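Local structure of fanconi-associated nuclease 1 homolog (Pseudomonas aeruginosa, 5Y7Q) at residues A82-M87 against Y185-M190. The protein is a bacterial homolog of Fanconi-associated nuclease 1, with helix-turn-helix, SAP and VRR-NUC regions, captured here bound to DNA. Sequence-based numbering, arbitrary orientation.
Sequences ALLVRM and YELRCM. With nucleotides of chain B.
Met87 and Leu187 face each other where helix 82-87 passes over strand 185-187 at 77°, with the two axes 10.3 Å apart at their closest. The CA atoms of Met87 and Leu187 are 7.3 Å apart. The contact is apolar and buried. Leu187 is its centre, because each of its two methyls has its own partner on the helix. Leu187 CD2 lies 3.8 Å from Met87 CB. Leu187 CD1 lies 3.6 Å from Leu84 CD1, one helical turn earlier, and the two leucine side chains meet nearly at right angles. Leu84 places its CG anti to the backbone N (chi1 -166°), and this carries CD1 to the strand although its CB does not point there. Leu84 CD1 also comes within 4.5 Å of SG of Cys189, the N-cap residue of helix 190-201. Met87 bends at chi3 (63°), and its CE ends beside the strand, 4.4 Å from Tyr185 CB and close to Leu187 CB. The tyrosine ring leads away from the methionine, and its OH hydrogen bonds to Glu97.

Arg86 reaches DNA rather than the strand. Arg86 NH1 and NH2 both donate to OP2 of DG10 of chain B, over 3.0 and 3.2 Å. The oxygen sits at the edge of the guanidinium, in its plane. NH2 also forms a salt bridge with Glu104, and Tyr43 makes a cation-pi contact, so the group is probably well fixed in rotation.

Residues 82-87 lie within the FAN1 helix-turn-helix region. Helix 78-89 packs on one side on a three-stranded antiparallel sheet, while Arg86 holds a DNA phosphate. In the sheet, 184-187 is the central strand between 94-96 and 121-123. Val121 touches both Met87 and Tyr185. Val112 of helix 108-118 touches Leu83 and Tyr185, while helix 42-57 packs against Ala82 and Val85.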
ATOM      1  N   ALA A  82      15.898 -27.134   4.459  1.00 61.58           N
ATOM      2  CA  ALA A  82      16.470 -25.845   4.850  1.00 60.58           C
ATOM      3  C   ALA A  82      17.036 -25.112   3.650  1.00 62.60           C
ATOM      4  O   ALA A  82      16.805 -23.910   3.475  1.00 59.34           O
ATOM      5  CB  ALA A  82      17.563 -26.047   5.894  1.00 57.48           C
ATOM      6  N   LEU A  83      17.784 -25.829   2.808  1.00 70.30           N
ATOM      7  CA  LEU A  83      18.348 -25.208   1.621  1.00 60.89           C
ATOM      8  C   LEU A  83      17.252 -24.648   0.746  1.00 62.81           C
ATOM      9  O   LEU A  83      17.351 -23.509   0.262  1.00 62.67           O
ATOM     10  CB  LEU A  83      19.181 -26.207   0.841  1.00 59.13           C
ATOM     11  CG  LEU A  83      19.785 -25.522  -0.374  1.00 61.93           C
ATOM     12  CD1 LEU A  83      20.657 -24.364   0.114  1.00 51.90           C
ATOM     13  CD2 LEU A  83      20.585 -26.534  -1.213  1.00 71.39           C
ATOM     14  N   LEU A  84      16.179 -25.418   0.566  1.00 50.91           N
ATOM     15  CA  LEU A  84      15.069 -24.932  -0.237  1.00 57.31           C
ATOM     16  C   LEU A  84      14.568 -23.603   0.292  1.00 57.87           C
ATOM     17  O   LEU A  84      14.492 -22.603  -0.441  1.00 53.44           O
ATOM     18  CB  LEU A  84      13.927 -25.935  -0.245  1.00 61.61           C
ATOM     19  CG  LEU A  84      12.939 -25.578  -1.350  1.00 63.55           C
ATOM     20  CD1 LEU A  84      13.725 -25.389  -2.640  1.00 64.20           C
ATOM     21  CD2 LEU A  84      11.914 -26.679  -1.515  1.00 64.07           C
ATOM     22  N   VAL A  85      14.237 -23.571   1.579  1.00 54.54           N
ATOM     23  CA  VAL A  85      13.612 -22.371   2.110  1.00 55.12           C
ATOM     24  C   VAL A  85      14.550 -21.185   1.954  1.00 57.23           C
ATOM     25  O   VAL A  85      14.124 -20.073   1.577  1.00 50.10           O
ATOM     26  CB  VAL A  85      13.188 -22.618   3.561  1.00 60.08           C
ATOM     27  CG1 VAL A  85      12.703 -21.363   4.176  1.00 57.53           C
ATOM     28  CG2 VAL A  85      12.080 -23.663   3.570  1.00 66.70           C
ATOM     29  N   ARG A  86      15.856 -21.418   2.151  1.00 50.12           N
ATOM     30  CA  ARG A  86      16.822 -20.356   1.896  1.00 47.87           C
ATOM     31  C   ARG A  86      16.714 -19.826   0.467  1.00 51.23           C
ATOM     32  O   ARG A  86      16.688 -18.613   0.259  1.00 62.61           O
ATOM     33  CB  ARG A  86      18.231 -20.842   2.178  1.00 51.20           C
ATOM     34  CG  ARG A  86      18.474 -21.118   3.611  1.00 57.85           C
ATOM     35  CD  ARG A  86      18.250 -19.919   4.462  1.00 56.28           C
ATOM     36  NE  ARG A  86      18.973 -20.112   5.706  1.00 68.72           N
ATOM     37  CZ  ARG A  86      19.186 -19.176   6.629  1.00 64.28           C
ATOM     38  NH1 ARG A  86      18.720 -17.954   6.446  1.00 55.39           N
ATOM     39  NH2 ARG A  86      19.892 -19.473   7.724  1.00 57.60           N
ATOM     40  N   MET A  87      16.646 -20.710  -0.536  1.00 45.35           N
ATOM     41  CA  MET A  87      16.558 -20.186  -1.901  1.00 51.86           C
ATOM     42  C   MET A  87      15.253 -19.418  -2.127  1.00 61.29           C
ATOM     43  O   MET A  87      15.246 -18.369  -2.791  1.00 64.62           O
ATOM     44  CB  MET A  87      16.700 -21.325  -2.916  1.00 58.36           C
ATOM     45  CG  MET A  87      18.005 -22.132  -2.757  1.00 67.84           C
ATOM     46  SD  MET A  87      18.078 -23.664  -3.666  1.00 78.18           S
ATOM     47  CE  MET A  87      17.979 -23.024  -5.306  1.00 78.62           C
ATOM     48  N   TYR A 185      22.744 -23.011  -9.529  1.00 70.64           N
ATOM     49  CA  TYR A 185      21.449 -23.657  -9.367  1.00 64.41           C
ATOM     50  C   TYR A 185      20.316 -22.694  -9.700  1.00 64.52           C
ATOM     51  O   TYR A 185      20.414 -21.484  -9.459  1.00 72.91           O
ATOM     52  CB  TYR A 185      21.286 -24.173  -7.938  1.00 64.27           C
ATOM     53  CG  TYR A 185      22.434 -25.068  -7.500  1.00 66.14           C
ATOM     54  CD1 TYR A 185      22.493 -26.393  -7.894  1.00 76.05           C
ATOM     55  CD2 TYR A 185      23.456 -24.578  -6.716  1.00 65.96           C
ATOM     56  CE1 TYR A 185      23.534 -27.207  -7.514  1.00 82.65           C
ATOM     57  CE2 TYR A 185      24.493 -25.387  -6.316  1.00 75.93           C
ATOM     58  CZ  TYR A 185      24.534 -26.701  -6.719  1.00 81.76           C
ATOM     59  OH  TYR A 185      25.582 -27.512  -6.336  1.00 86.94           O
ATOM     60  N   GLU A 186      19.247 -23.240 -10.282  1.00 57.56           N
ATOM     61  CA  GLU A 186      18.031 -22.487 -10.575  1.00 63.52           C
ATOM     62  C   GLU A 186      16.841 -23.151  -9.891  1.00 63.84           C
ATOM     63  O   GLU A 186      16.562 -24.334 -10.132  1.00 57.03           O
ATOM     64  CB  GLU A 186      17.771 -22.379 -12.080  1.00 68.75           C
ATOM     65  CG  GLU A 186      16.478 -21.621 -12.408  1.00 76.32           C
ATOM     66  CD  GLU A 186      16.160 -21.574 -13.899  1.00 99.03           C
ATOM     67  OE1 GLU A 186      15.878 -22.643 -14.509  1.00107.10           O
ATOM     68  OE2 GLU A 186      16.191 -20.455 -14.466  1.00108.89           O
ATOM     69  N   LEU A 187      16.114 -22.371  -9.082  1.00 52.84           N
ATOM     70  CA  LEU A 187      14.878 -22.828  -8.451  1.00 55.15           C
ATOM     71  C   LEU A 187      13.730 -22.868  -9.460  1.00 51.71           C
ATOM     72  O   LEU A 187      13.545 -21.924 -10.224  1.00 52.81           O
ATOM     73  CB  LEU A 187      14.564 -21.883  -7.307  1.00 57.03           C
ATOM     74  CG  LEU A 187      13.466 -22.018  -6.288  1.00 52.79           C
ATOM     75  CD1 LEU A 187      13.533 -23.362  -5.574  1.00 48.84           C
ATOM     76  CD2 LEU A 187      13.795 -20.860  -5.352  1.00 50.35           C
ATOM     77  N   ARG A 188      13.031 -24.002  -9.554  1.00 69.05           N
ATOM     78  CA  ARG A 188      11.935 -24.151 -10.513  1.00 70.15           C
ATOM     79  C   ARG A 188      10.524 -24.200  -9.927  1.00 72.87           C
ATOM     80  O   ARG A 188       9.568 -24.327 -10.699  1.00 82.85           O
ATOM     81  CB  ARG A 188      12.184 -25.378 -11.390  1.00 70.07           C
ATOM     82  CG  ARG A 188      13.090 -25.066 -12.583  1.00 79.26           C
ATOM     83  CD  ARG A 188      12.322 -25.085 -13.897  1.00 94.56           C
ATOM     84  NE  ARG A 188      11.129 -25.938 -13.825  1.00114.71           N
ATOM     85  CZ  ARG A 188      11.133 -27.273 -13.856  1.00123.42           C
ATOM     86  NH1 ARG A 188       9.988 -27.954 -13.775  1.00121.89           N
ATOM     87  NH2 ARG A 188      12.283 -27.934 -13.946  1.00125.90           N
ATOM     88  N   CYS A 189      10.360 -24.160  -8.605  1.00 70.61           N
ATOM     89  CA  CYS A 189       9.046 -24.223  -7.960  1.00 75.83           C
ATOM     90  C   CYS A 189       8.473 -22.853  -7.502  1.00 78.47           C
ATOM     91  O   CYS A 189       7.470 -22.827  -6.778  1.00 75.89           O
ATOM     92  CB  CYS A 189       9.096 -25.214  -6.791  1.00 76.23           C
ATOM     93  SG  CYS A 189      10.320 -24.842  -5.512  1.00 80.35           S
ATOM     94  N   MET A 190       9.099 -21.726  -7.863  1.00 68.72           N
ATOM     95  CA  MET A 190       8.706 -20.434  -7.289  1.00 60.54           C
ATOM     96  C   MET A 190       7.237 -20.074  -7.509  1.00 59.93           C
ATOM     97  O   MET A 190       6.659 -19.389  -6.669  1.00 65.95           O
ATOM     98  CB  MET A 190       9.559 -19.307  -7.846  1.00 49.84           C
ATOM     99  CG  MET A 190       9.875 -18.286  -6.840  1.00 54.09           C
ATOM    100  SD  MET A 190      10.607 -18.993  -5.360  1.00 70.43           S
ATOM    101  CE  MET A 190      10.468 -17.574  -4.278  1.00 74.95           C
TER
ATOM    102  P    DG B  10      20.318 -16.095  10.024  1.00 72.33           P
ATOM    103  OP1  DG B  10      21.450 -16.880  10.560  1.00 84.65           O
ATOM    104  OP2  DG B  10      19.318 -16.662   9.105  1.00 55.80           O
ATOM    105  O5'  DG B  10      19.611 -15.494  11.313  1.00 71.55           O
ATOM    106  C5'  DG B  10      20.400 -14.791  12.259  1.00 67.05           C
ATOM    107  C4'  DG B  10      19.538 -13.884  13.078  1.00 70.76           C
ATOM    108  O4'  DG B  10      19.068 -12.813  12.238  1.00 78.46           O
ATOM    109  C3'  DG B  10      18.301 -14.569  13.650  1.00 83.33           C
ATOM    110  O3'  DG B  10      18.312 -14.499  15.055  1.00 93.41           O
ATOM    111  C2'  DG B  10      17.116 -13.801  13.068  1.00 75.64           C
ATOM    112  C1'  DG B  10      17.739 -12.513  12.563  1.00 71.35           C
ATOM    113  N9   DG B  10      17.073 -12.029  11.376  1.00 68.68           N
ATOM    114  C8   DG B  10      16.663 -12.773  10.295  1.00 64.45           C
ATOM    115  N7   DG B  10      16.078 -12.069   9.370  1.00 65.09           N
ATOM    116  C5   DG B  10      16.090 -10.774   9.879  1.00 74.77           C
ATOM    117  C6   DG B  10      15.592  -9.568   9.326  1.00 78.49           C
ATOM    118  O6   DG B  10      15.013  -9.400   8.234  1.00 65.51           O
ATOM    119  N1   DG B  10      15.811  -8.482  10.186  1.00 83.80           N
ATOM    120  C2   DG B  10      16.431  -8.563  11.425  1.00 84.40           C
ATOM    121  N2   DG B  10      16.562  -7.423  12.112  1.00 92.18           N
ATOM    122  N3   DG B  10      16.903  -9.680  11.943  1.00 83.04           N
ATOM    123  C4   DG B  10      16.696 -10.743  11.121  1.00 80.03           C
TER